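Local coordinates for putative preprotein translocase, SecG subunit (Thermus thermophilus, PDB 5AWW) that probably takes part in protein export across the cell membrane as a small membrane-spanning subunit of the preprotein translocase, at residues M1-L4 against Y5-I9; L18-Y21 against L22-Q26; Y53-T56 against V57-V61. All blocks are in the same frame, centred on the assembly; numbering follows the deposited sequence.

Contact 1 of 3, residues M1-L4 against Y5-I9. With OLC ((2R)-2,3-dihydroxypropyl (9Z)-octadec-9-enoate), chain K.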
ATOM      1  N   MET C   1      14.965  40.660  12.162  1.00 59.15           N
ATOM      2  CA  MET C   1      13.636  40.058  12.133  1.00 82.59           C
ATOM      3  C   MET C   1      13.514  38.902  13.129  1.00 81.43           C
ATOM      4  O   MET C   1      13.595  37.731  12.755  1.00 54.94           O
ATOM      5  CB  MET C   1      13.301  39.576  10.718  1.00 77.43           C
ATOM      6  CG  MET C   1      13.141  40.702   9.706  1.00 66.82           C
ATOM      7  SD  MET C   1      12.634  40.141   8.069  1.00 77.88           S
ATOM      8  CE  MET C   1      12.268  41.702   7.278  1.00 54.10           C
ATOM      9  N   ASP C   2      13.322  39.247  14.400  1.00 91.63           N
ATOM     10  CA  ASP C   2      13.109  38.256  15.453  1.00 67.70           C
ATOM     11  C   ASP C   2      11.623  38.064  15.712  1.00 56.80           C
ATOM     12  O   ASP C   2      11.096  36.962  15.570  1.00 58.57           O
ATOM     13  CB  ASP C   2      13.807  38.679  16.748  1.00 77.41           C
ATOM     14  CG  ASP C   2      13.524  37.732  17.901  1.00 75.18           C
ATOM     15  OD1 ASP C   2      13.428  36.510  17.659  1.00 80.58           O
ATOM     16  OD2 ASP C   2      13.398  38.211  19.049  1.00 59.21           O
ATOM     17  N   LEU C   3      10.961  39.149  16.099  1.00 54.36           N
ATOM     18  CA  LEU C   3       9.538  39.128  16.412  1.00 42.00           C
ATOM     19  C   LEU C   3       8.709  38.676  15.220  1.00 44.37           C
ATOM     20  O   LEU C   3       7.823  37.838  15.356  1.00 44.34           O
ATOM     21  CB  LEU C   3       9.075  40.512  16.876  1.00 41.55           C
ATOM     22  CG  LEU C   3       7.573  40.711  17.091  1.00 36.82           C
ATOM     23  CD1 LEU C   3       7.056  39.839  18.227  1.00 24.80           C
ATOM     24  CD2 LEU C   3       7.272  42.176  17.354  1.00 38.75           C
ATOM     25  N   LEU C   4       9.006  39.236  14.051  1.00 45.94           N
ATOM     26  CA  LEU C   4       8.262  38.921  12.837  1.00 41.47           C
ATOM     27  C   LEU C   4       8.376  37.440  12.494  1.00 44.51           C
ATOM     28  O   LEU C   4       7.368  36.749  12.312  1.00 40.67           O
ATOM     29  CB  LEU C   4       8.762  39.777  11.673  1.00 31.81           C
ATOM     30  CG  LEU C   4       8.000  39.622  10.358  1.00 39.12           C
ATOM     31  CD1 LEU C   4       6.527  39.920  10.567  1.00 33.50           C
ATOM     32  CD2 LEU C   4       8.587  40.528   9.290  1.00 30.55           C
ATOM     33  N   TYR C   5       9.614  36.963  12.418  1.00 48.37           N
ATOM     34  CA  TYR C   5       9.897  35.566  12.114  1.00 47.48           C
ATOM     35  C   TYR C   5       9.271  34.642  13.152  1.00 47.64           C
ATOM     36  O   TYR C   5       8.736  33.588  12.812  1.00 43.06           O
ATOM     37  CB  TYR C   5      11.407  35.337  12.041  1.00 42.56           C
ATOM     38  CG  TYR C   5      11.806  33.999  11.469  1.00 53.04           C
ATOM     39  CD1 TYR C   5      11.268  33.546  10.273  1.00 50.83           C
ATOM     40  CD2 TYR C   5      12.742  33.197  12.112  1.00 67.03           C
ATOM     41  CE1 TYR C   5      11.637  32.325   9.740  1.00 60.39           C
ATOM     42  CE2 TYR C   5      13.119  31.975  11.584  1.00 61.64           C
ATOM     43  CZ  TYR C   5      12.562  31.544  10.399  1.00 62.72           C
ATOM     44  OH  TYR C   5      12.933  30.330   9.868  1.00 47.09           O
ATOM     45  N   THR C   6       9.339  35.048  14.417  1.00 34.34           N
ATOM     46  CA  THR C   6       8.738  34.278  15.498  1.00 29.29           C
ATOM     47  C   THR C   6       7.231  34.179  15.314  1.00 35.40           C
ATOM     48  O   THR C   6       6.638  33.139  15.584  1.00 39.27           O
ATOM     49  CB  THR C   6       9.040  34.897  16.874  1.00 33.48           C
ATOM     50  OG1 THR C   6      10.458  34.972  17.066  1.00 35.08           O
ATOM     51  CG2 THR C   6       8.428  34.057  17.986  1.00 20.20           C
ATOM     52  N   LEU C   7       6.617  35.263  14.846  1.00 36.36           N
ATOM     53  CA  LEU C   7       5.175  35.293  14.612  1.00 35.29           C
ATOM     54  C   LEU C   7       4.787  34.397  13.441  1.00 34.48           C
ATOM     55  O   LEU C   7       3.753  33.723  13.474  1.00 30.17           O
ATOM     56  CB  LEU C   7       4.701  36.725  14.359  1.00 32.58           C
ATOM     57  CG  LEU C   7       4.673  37.668  15.563  1.00 29.38           C
ATOM     58  CD1 LEU C   7       4.314  39.076  15.124  1.00 34.34           C
ATOM     59  CD2 LEU C   7       3.700  37.165  16.616  1.00 38.05           C
ATOM     60  N   VAL C   8       5.620  34.400  12.404  1.00 36.34           N
ATOM     61  CA  VAL C   8       5.418  33.516  11.262  1.00 34.41           C
ATOM     62  C   VAL C   8       5.506  32.055  11.700  1.00 42.52           C
ATOM     63  O   VAL C   8       4.679  31.224  11.311  1.00 40.50           O
ATOM     64  CB  VAL C   8       6.450  33.782  10.151  1.00 34.70           C
ATOM     65  CG1 VAL C   8       6.329  32.744   9.044  1.00 38.88           C
ATOM     66  CG2 VAL C   8       6.276  35.185   9.594  1.00 41.82           C
ATOM     67  N   ILE C   9       6.505  31.751  12.521  1.00 36.64           N
ATOM     68  CA  ILE C   9       6.696  30.396  13.020  1.00 40.91           C
ATOM     69  C   ILE C   9       5.531  29.978  13.907  1.00 38.53           C
ATOM     70  O   ILE C   9       5.057  28.846  13.822  1.00 40.95           O
ATOM     71  CB  ILE C   9       8.019  30.268  13.795  1.00 43.69           C
ATOM     72  CG1 ILE C   9       9.200  30.453  12.843  1.00 38.07           C
ATOM     73  CG2 ILE C   9       8.117  28.913  14.478  1.00 39.40           C
ATOM     74  CD1 ILE C   9      10.472  30.849  13.538  1.00 59.20           C
TER
HETATM   75  C18 OLC K 101      15.938  32.180  14.562  1.00 67.84           C
HETATM   76  C10 OLC K 101       8.066  28.471  19.308  1.00 48.71           C
HETATM   77  C9  OLC K 101       6.949  28.524  20.028  1.00 48.06           C
HETATM   78  C17 OLC K 101      14.578  32.541  15.121  1.00 64.84           C
HETATM   79  C11 OLC K 101       8.600  29.736  18.681  1.00 47.11           C
HETATM   80  C8  OLC K 101       6.390  27.271  20.660  1.00 42.43           C
HETATM   81  C16 OLC K 101      14.084  31.472  16.090  1.00 49.84           C
HETATM   82  C12 OLC K 101      10.116  29.666  18.557  1.00 40.64           C
HETATM   83  C7  OLC K 101       5.800  27.599  22.024  1.00 37.99           C
HETATM   84  C15 OLC K 101      12.638  31.739  16.491  1.00 37.01           C
HETATM   85  C13 OLC K 101      10.618  30.741  17.600  1.00 30.34           C
HETATM   86  C6  OLC K 101       5.059  26.394  22.586  1.00 41.25           C
HETATM   87  C14 OLC K 101      12.127  30.651  17.426  1.00 39.84           C
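T6 grips the carbonyl oxygen of D2 with two donors. Its hydroxyl OG1 gives a hydrogen bond to D2 O at 2.6 Å, and its amide N gives a second to the same oxygen at 2.8 Å; the two arrive from opposite faces of the carbonyl plane, the hydroxyl well above it. The first torsion of T6 (chi1 -58°) makes this possible by setting OG1 beside the backbone N, facing back to the preceding turn. A valine in its place would probably leave D2 O held by the amide alone.

One residue further on, the amide of L7 bonds L3 O, and the two leucines run side by side with L3 CG 4.1 Å from L7 CD1. V8 N then bonds L4 O at 2.9 Å. Y5 CB lies 3.3 Å from M1 O, while the ring itself runs on away from that turn, and I9 CD1 sits over one face of the ring near its rim. The lipid carbon C17 of chain K meets the ring edge in plane, 3.6 Å from Y5 CD2. Further out, W73 of the same chain meets the Y5 ring. This is the N-terminal end of helix 3-25, predicted to be the first transmembrane helix of the SecG chain, with a threonine hydroxyl bonded back to the carbonyl four residues earlier.

Contact 2 of 3, residues L18-Y21 against L22-Q26. With OLC ((2R)-2,3-dihydroxypropyl (9Z)-octadec-9-enoate), chain N.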
ATOM      1  N   LEU C  18      -3.758  22.921  14.605  1.00 38.08           N
ATOM      2  CA  LEU C  18      -5.167  23.025  14.259  1.00 40.10           C
ATOM      3  C   LEU C  18      -5.523  21.997  13.195  1.00 45.10           C
ATOM      4  O   LEU C  18      -6.594  21.387  13.240  1.00 53.45           O
ATOM      5  CB  LEU C  18      -5.499  24.437  13.773  1.00 36.45           C
ATOM      6  CG  LEU C  18      -6.940  24.707  13.341  1.00 31.70           C
ATOM      7  CD1 LEU C  18      -7.911  24.361  14.457  1.00 33.57           C
ATOM      8  CD2 LEU C  18      -7.087  26.160  12.930  1.00 29.11           C
ATOM      9  N   LEU C  19      -4.612  21.806  12.245  1.00 40.19           N
ATOM     10  CA  LEU C  19      -4.815  20.840  11.174  1.00 41.24           C
ATOM     11  C   LEU C  19      -4.862  19.421  11.738  1.00 40.94           C
ATOM     12  O   LEU C  19      -5.694  18.605  11.332  1.00 38.59           O
ATOM     13  CB  LEU C  19      -3.712  20.964  10.126  1.00 33.02           C
ATOM     14  CG  LEU C  19      -4.047  20.427   8.736  1.00 35.41           C
ATOM     15  CD1 LEU C  19      -5.259  21.149   8.167  1.00 28.16           C
ATOM     16  CD2 LEU C  19      -2.852  20.572   7.812  1.00 50.50           C
ATOM     17  N   VAL C  20      -3.966  19.140  12.681  1.00 35.26           N
ATOM     18  CA  VAL C  20      -3.967  17.863  13.384  1.00 35.98           C
ATOM     19  C   VAL C  20      -5.304  17.626  14.071  1.00 34.77           C
ATOM     20  O   VAL C  20      -5.891  16.548  13.955  1.00 42.67           O
ATOM     21  CB  VAL C  20      -2.847  17.790  14.437  1.00 35.92           C
ATOM     22  CG1 VAL C  20      -2.914  16.472  15.197  1.00 29.56           C
ATOM     23  CG2 VAL C  20      -1.495  17.958  13.776  1.00 30.99           C
ATOM     24  N   TYR C  21      -5.782  18.644  14.780  1.00 48.33           N
ATOM     25  CA  TYR C  21      -7.056  18.552  15.483  1.00 49.29           C
ATOM     26  C   TYR C  21      -8.189  18.244  14.512  1.00 41.23           C
ATOM     27  O   TYR C  21      -8.977  17.327  14.738  1.00 40.51           O
ATOM     28  CB  TYR C  21      -7.350  19.848  16.247  1.00 52.65           C
ATOM     29  CG  TYR C  21      -8.649  19.819  17.024  1.00 55.06           C
ATOM     30  CD1 TYR C  21      -8.706  19.273  18.300  1.00 46.76           C
ATOM     31  CD2 TYR C  21      -9.818  20.339  16.480  1.00 57.43           C
ATOM     32  CE1 TYR C  21      -9.893  19.243  19.012  1.00 68.22           C
ATOM     33  CE2 TYR C  21     -11.008  20.313  17.185  1.00 61.80           C
ATOM     34  CZ  TYR C  21     -11.041  19.765  18.450  1.00 72.52           C
ATOM     35  OH  TYR C  21     -12.226  19.740  19.152  1.00 79.37           O
ATOM     36  N   LEU C  22      -8.254  19.006  13.424  1.00 41.51           N
ATOM     37  CA  LEU C  22      -9.304  18.833  12.426  1.00 41.30           C
ATOM     38  C   LEU C  22      -9.288  17.443  11.800  1.00 46.01           C
ATOM     39  O   LEU C  22     -10.339  16.837  11.604  1.00 49.15           O
ATOM     40  CB  LEU C  22      -9.179  19.889  11.328  1.00 51.90           C
ATOM     41  CG  LEU C  22      -9.534  21.328  11.699  1.00 46.45           C
ATOM     42  CD1 LEU C  22      -9.350  22.228  10.495  1.00 46.22           C
ATOM     43  CD2 LEU C  22     -10.958  21.415  12.223  1.00 38.06           C
ATOM     44  N   VAL C  23      -8.096  16.946  11.484  1.00 49.36           N
ATOM     45  CA  VAL C  23      -7.970  15.623  10.877  1.00 50.51           C
ATOM     46  C   VAL C  23      -8.382  14.524  11.859  1.00 49.75           C
ATOM     47  O   VAL C  23      -9.142  13.620  11.503  1.00 42.13           O
ATOM     48  CB  VAL C  23      -6.531  15.371  10.377  1.00 40.53           C
ATOM     49  CG1 VAL C  23      -6.348  13.918   9.971  1.00 36.41           C
ATOM     50  CG2 VAL C  23      -6.212  16.296   9.212  1.00 44.54           C
ATOM     51  N   LEU C  24      -7.894  14.613  13.093  1.00 44.89           N
ATOM     52  CA  LEU C  24      -8.237  13.638  14.127  1.00 45.16           C
ATOM     53  C   LEU C  24      -9.738  13.613  14.428  1.00 50.36           C
ATOM     54  O   LEU C  24     -10.314  12.548  14.640  1.00 49.81           O
ATOM     55  CB  LEU C  24      -7.451  13.925  15.410  1.00 45.20           C
ATOM     56  CG  LEU C  24      -5.981  13.501  15.377  1.00 39.90           C
ATOM     57  CD1 LEU C  24      -5.272  13.857  16.674  1.00 31.06           C
ATOM     58  CD2 LEU C  24      -5.880  12.010  15.099  1.00 38.26           C
ATOM     59  N   VAL C  25     -10.362  14.787  14.443  1.00 52.67           N
ATOM     60  CA  VAL C  25     -11.795  14.898  14.702  1.00 54.27           C
ATOM     61  C   VAL C  25     -12.621  14.235  13.598  1.00 58.06           C
ATOM     62  O   VAL C  25     -13.583  13.514  13.880  1.00 65.49           O
ATOM     63  CB  VAL C  25     -12.227  16.376  14.852  1.00 43.94           C
ATOM     64  CG1 VAL C  25     -13.734  16.523  14.694  1.00 47.60           C
ATOM     65  CG2 VAL C  25     -11.771  16.926  16.193  1.00 42.96           C
ATOM     66  N   GLN C  26     -12.244  14.472  12.347  1.00 51.68           N
ATOM     67  CA  GLN C  26     -12.954  13.880  11.219  1.00 47.91           C
ATOM     68  C   GLN C  26     -12.704  12.378  11.143  1.00 53.78           C
ATOM     69  O   GLN C  26     -11.935  11.908  10.305  1.00 61.16           O
ATOM     70  CB  GLN C  26     -12.540  14.545   9.907  1.00 45.28           C
ATOM     71  CG  GLN C  26     -12.825  16.033   9.852  1.00 46.03           C
ATOM     72  CD  GLN C  26     -12.580  16.620   8.480  1.00 51.38           C
ATOM     73  OE1 GLN C  26     -12.961  16.035   7.466  1.00 47.76           O
ATOM     74  NE2 GLN C  26     -11.936  17.779   8.438  1.00 52.59           N
TER
HETATM   75  C18 OLC N 104     -13.983  23.418  19.725  1.00 41.93           C
HETATM   76  C10 OLC N 104      -4.070  24.284  18.646  1.00 37.30           C
HETATM   77  C17 OLC N 104     -12.828  23.657  18.776  1.00 59.79           C
HETATM   78  C11 OLC N 104      -5.344  23.894  17.934  1.00 49.83           C
HETATM   79  C16 OLC N 104     -11.493  23.675  19.515  1.00 65.74           C
HETATM   80  C12 OLC N 104      -6.481  23.760  18.943  1.00 56.44           C
HETATM   81  C15 OLC N 104     -10.327  23.758  18.533  1.00 54.26           C
HETATM   82  C13 OLC N 104      -7.829  23.614  18.243  1.00 43.15           C
HETATM   83  C14 OLC N 104      -8.982  23.634  19.242  1.00 46.17           C
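Between L18-Y21 and L22-Q26 four successive amides donate to carbonyls one turn back. L22 N bonds L18 O, V23 N bonds L19 O and V25 N bonds Y21 O; the straightest of the four is L24 N to V20 O, 2.9 Å long with an angle of 168° at the hydrogen. Q26 N still bonds L22 O, but Q26 itself is the first residue to leave helical backbone angles. With the helix ending here, the carbonyls of V23 and L24 are taken up instead by side chains of a neighbouring protein chain, a basic one at V23 O and a polar one at L24 O. This is the end of helix 3-25, the first arm of the two-helix hairpin of SecG.

Around this backbone the Y21 ring is covered on both faces. V25 CG2 forms a CH-pi contact over one of them, 3.8 Å from the centroid of the Y21 ring; V25 CG1 stands anti to the backbone N (chi1 163°), which leaves CG2 beside that N and turned back over the tyrosine. Carbon C15 of the lipid in chain N lies over the opposite face, 3.8 Å from Y21 CE2. V20 and L24 point the same way, with V20 CG1 3.8 Å from L24 CD1, and both pack on apolar side chains of the neighbouring protein chain. L18 CD1 rests more loosely on L22 CG, at 4.4 Å.

Contact 3 of 3, residues Y53-T56 against V57-V61. With OLC ((2R)-2,3-dihydroxypropyl (9Z)-octadec-9-enoate), chain M; OLC ((2R)-2,3-dihydroxypropyl (9Z)-octadec-9-enoate), chain L.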
ATOM      1  N   TYR C  53     -14.206  20.090   6.045  1.00 57.46           N
ATOM      2  CA  TYR C  53     -13.585  19.634   4.803  1.00 55.17           C
ATOM      3  C   TYR C  53     -12.915  20.815   4.104  1.00 56.48           C
ATOM      4  O   TYR C  53     -11.704  20.810   3.838  1.00 62.78           O
ATOM      5  CB  TYR C  53     -14.624  18.985   3.881  1.00 56.09           C
ATOM      6  CG  TYR C  53     -14.114  18.628   2.499  1.00 57.54           C
ATOM      7  CD1 TYR C  53     -14.169  19.545   1.453  1.00 62.08           C
ATOM      8  CD2 TYR C  53     -13.595  17.367   2.234  1.00 59.49           C
ATOM      9  CE1 TYR C  53     -13.707  19.222   0.191  1.00 66.70           C
ATOM     10  CE2 TYR C  53     -13.130  17.035   0.972  1.00 58.19           C
ATOM     11  CZ  TYR C  53     -13.189  17.965  -0.046  1.00 64.13           C
ATOM     12  OH  TYR C  53     -12.730  17.637  -1.301  1.00 50.48           O
ATOM     13  N   ARG C  54     -13.723  21.830   3.816  1.00 55.68           N
ATOM     14  CA  ARG C  54     -13.254  23.033   3.145  1.00 58.06           C
ATOM     15  C   ARG C  54     -12.190  23.733   3.992  1.00 49.93           C
ATOM     16  O   ARG C  54     -11.210  24.272   3.463  1.00 48.74           O
ATOM     17  CB  ARG C  54     -14.432  23.972   2.863  1.00 53.99           C
ATOM     18  CG  ARG C  54     -14.239  24.886   1.661  1.00 69.18           C
ATOM     19  CD  ARG C  54     -15.388  25.878   1.546  1.00 78.67           C
ATOM     20  NE  ARG C  54     -15.709  26.474   2.841  1.00 96.94           N
ATOM     21  CZ  ARG C  54     -15.156  27.588   3.313  1.00 88.74           C
ATOM     22  NH1 ARG C  54     -14.254  28.241   2.593  1.00 73.82           N
ATOM     23  NH2 ARG C  54     -15.511  28.050   4.505  1.00 93.97           N
ATOM     24  N   LEU C  55     -12.381  23.704   5.310  1.00 43.39           N
ATOM     25  CA  LEU C  55     -11.424  24.314   6.226  1.00 48.68           C
ATOM     26  C   LEU C  55     -10.081  23.592   6.195  1.00 51.89           C
ATOM     27  O   LEU C  55      -9.028  24.226   6.265  1.00 51.75           O
ATOM     28  CB  LEU C  55     -11.971  24.326   7.654  1.00 31.17           C
ATOM     29  CG  LEU C  55     -11.072  24.978   8.703  1.00 33.60           C
ATOM     30  CD1 LEU C  55     -10.710  26.398   8.295  1.00 30.68           C
ATOM     31  CD2 LEU C  55     -11.743  24.966  10.064  1.00 38.03           C
ATOM     32  N   THR C  56     -10.119  22.268   6.090  1.00 44.69           N
ATOM     33  CA  THR C  56      -8.893  21.490   6.033  1.00 43.79           C
ATOM     34  C   THR C  56      -8.177  21.724   4.715  1.00 42.62           C
ATOM     35  O   THR C  56      -6.954  21.792   4.686  1.00 51.99           O
ATOM     36  CB  THR C  56      -9.143  19.980   6.208  1.00 39.71           C
ATOM     37  OG1 THR C  56     -10.341  19.607   5.520  1.00 60.23           O
ATOM     38  CG2 THR C  56      -9.281  19.631   7.679  1.00 43.82           C
ATOM     39  N   VAL C  57      -8.931  21.845   3.625  1.00 26.41           N
ATOM     40  CA  VAL C  57      -8.297  22.141   2.342  1.00 37.66           C
ATOM     41  C   VAL C  57      -7.593  23.495   2.399  1.00 40.48           C
ATOM     42  O   VAL C  57      -6.408  23.618   2.044  1.00 46.73           O
ATOM     43  CB  VAL C  57      -9.309  22.141   1.186  1.00 35.29           C
ATOM     44  CG1 VAL C  57      -8.637  22.600  -0.097  1.00 26.96           C
ATOM     45  CG2 VAL C  57      -9.911  20.757   1.011  1.00 36.14           C
ATOM     46  N   ILE C  58      -8.324  24.502   2.866  1.00 43.40           N
ATOM     47  CA  ILE C  58      -7.777  25.847   3.014  1.00 51.92           C
ATOM     48  C   ILE C  58      -6.531  25.869   3.897  1.00 49.82           C
ATOM     49  O   ILE C  58      -5.526  26.487   3.548  1.00 36.64           O
ATOM     50  CB  ILE C  58      -8.828  26.810   3.596  1.00 52.14           C
ATOM     51  CG1 ILE C  58      -9.947  27.032   2.580  1.00 46.72           C
ATOM     52  CG2 ILE C  58      -8.189  28.136   3.983  1.00 40.69           C
ATOM     53  CD1 ILE C  58     -11.008  27.987   3.044  1.00 51.26           C
ATOM     54  N   LEU C  59      -6.599  25.180   5.031  1.00 41.48           N
ATOM     55  CA  LEU C  59      -5.487  25.159   5.974  1.00 49.13           C
ATOM     56  C   LEU C  59      -4.319  24.339   5.445  1.00 49.28           C
ATOM     57  O   LEU C  59      -3.179  24.519   5.871  1.00 45.16           O
ATOM     58  CB  LEU C  59      -5.943  24.615   7.326  1.00 40.75           C
ATOM     59  CG  LEU C  59      -6.795  25.572   8.157  1.00 46.41           C
ATOM     60  CD1 LEU C  59      -7.176  24.932   9.477  1.00 50.58           C
ATOM     61  CD2 LEU C  59      -6.054  26.880   8.385  1.00 41.88           C
ATOM     62  N   GLY C  60      -4.610  23.432   4.521  1.00 43.99           N
ATOM     63  CA  GLY C  60      -3.575  22.656   3.872  1.00 42.75           C
ATOM     64  C   GLY C  60      -2.803  23.571   2.948  1.00 43.11           C
ATOM     65  O   GLY C  60      -1.567  23.572   2.939  1.00 37.77           O
ATOM     66  N   VAL C  61      -3.539  24.366   2.178  1.00 35.61           N
ATOM     67  CA  VAL C  61      -2.908  25.328   1.284  1.00 40.33           C
ATOM     68  C   VAL C  61      -2.107  26.360   2.077  1.00 34.09           C
ATOM     69  O   VAL C  61      -0.987  26.703   1.705  1.00 26.92           O
ATOM     70  CB  VAL C  61      -3.946  26.045   0.396  1.00 37.05           C
ATOM     71  CG1 VAL C  61      -3.274  27.122  -0.446  1.00 30.59           C
ATOM     72  CG2 VAL C  61      -4.658  25.041  -0.495  1.00 25.57           C
TER
HETATM   73  C10 OLC M 103      -8.481  30.743   0.700  1.00 66.18           C
HETATM   74  C9  OLC M 103      -9.505  31.432   0.187  1.00 56.88           C
HETATM   75  C17 OLC M 103      -0.363  32.949   2.359  1.00 47.37           C
HETATM   76  C11 OLC M 103      -7.116  30.698   0.040  1.00 66.34           C
HETATM   77  C8  OLC M 103     -10.816  31.399   0.936  1.00 53.78           C
HETATM   78  C16 OLC M 103      -1.340  31.782   2.333  1.00 61.52           C
HETATM   79  C12 OLC M 103      -6.024  30.762   1.108  1.00 45.54           C
HETATM   80  C7  OLC M 103     -11.452  32.782   0.991  1.00 64.14           C
HETATM   81  C15 OLC M 103      -2.382  31.972   1.238  1.00 77.91           C
HETATM   82  C13 OLC M 103      -4.701  31.248   0.520  1.00 59.22           C
HETATM   83  C6  OLC M 103     -12.403  32.861   2.184  1.00 77.15           C
HETATM   84  C14 OLC M 103      -3.551  31.030   1.496  1.00 67.39           C
HETATM   85  C5  OLC M 103     -13.545  31.850   2.072  1.00 70.95           C
HETATM   86  C4  OLC M 103     -14.325  31.747   3.385  1.00 71.07           C
HETATM   87  C3  OLC M 103     -15.686  31.047   3.257  1.00 88.74           C
HETATM   88  C18 OLC L 102      -0.577  22.710  -1.878  1.00 42.68           C
HETATM   89  C10 OLC L 102      -6.884  17.576  -1.456  1.00 53.03           C
HETATM   90  C9  OLC L 102      -8.143  17.341  -1.825  1.00 41.68           C
HETATM   91  C17 OLC L 102      -0.133  21.332  -1.433  1.00 50.46           C
HETATM   92  C11 OLC L 102      -6.402  18.983  -1.180  1.00 57.16           C
HETATM   93  C8  OLC L 102      -9.126  18.478  -1.969  1.00 58.25           C
HETATM   94  C16 OLC L 102      -1.294  20.343  -1.454  1.00 46.47           C
HETATM   95  C12 OLC L 102      -5.826  19.084   0.231  1.00 57.23           C
HETATM   96  C7  OLC L 102      -9.930  18.323  -3.255  1.00 67.23           C
HETATM   97  C15 OLC L 102      -2.443  20.805  -0.561  1.00 48.65           C
HETATM   98  C13 OLC L 102      -4.740  20.155   0.304  1.00 46.74           C
HETATM   99  C6  OLC L 102     -10.941  19.457  -3.410  1.00 42.21           C
HETATM  100  C14 OLC L 102      -3.589  19.801  -0.630  1.00 59.73           C
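L55 and L59 form the closely packed side of this contact, running side by side one turn apart with L55 CD1 4.0 Å from L59 CG. Along the backbone, L59 N bonds L55 O, and the L59 side chain goes on to reach L19 and L22 of helix 3-25. T56 is buried beside them: its hydroxyl points back to the carbonyls of the preceding turn, with L52 O and Y53 O both within reach, and its own carbonyl accepts from G60 N in a rather bent bond, with 134° at the hydrogen.

The other flank is looser and meets bound lipid, though Y53 and V57 also pack on aromatic side chains of a neighbouring protein chain. V57 CG2 lies over one face of the Y53 ring, offset toward the rim and 4.2 Å from Y53 CE1, while the Y53 hydroxyl OH approaches carbon C6 of the lipid in chain L at 3.3 Å. R54 bends at its third side-chain torsion (chi3 45°), which brings the guanidinium back alongside I58. There R54 NH1 lies near I58 CD1, and carbon C3 of the lipid in chain M comes up obliquely to the same group.

A charged arginine and a tyrosine hydroxyl set against lipid chains, with aliphatic residues following, are consistent with a helix entering the membrane near its interface.

How the contacts relate
Contacts 1 and 2 lie on the same helix, 3-25, near its two ends, with centres 25 Å apart, and do not touch; contact 3 lies on helix 50-72. Contact 1 is a surface contact far from the middle of the chain. Contacts 2 and 3 are partly buried and meet directly where the two helices face each other, with L22 CD1 3.6 Å from L59 CD1 and Q26 NE2 against T56 CG2. All three are built on helical backbone bonds and have bound lipid beside them. Their side-chain chemistry differs: a hydroxyl doubling a backbone bond in contact 1, a CH-pi contact of a valine methyl on a tyrosine ring in contact 2, and a lipid-facing arginine in contact 3.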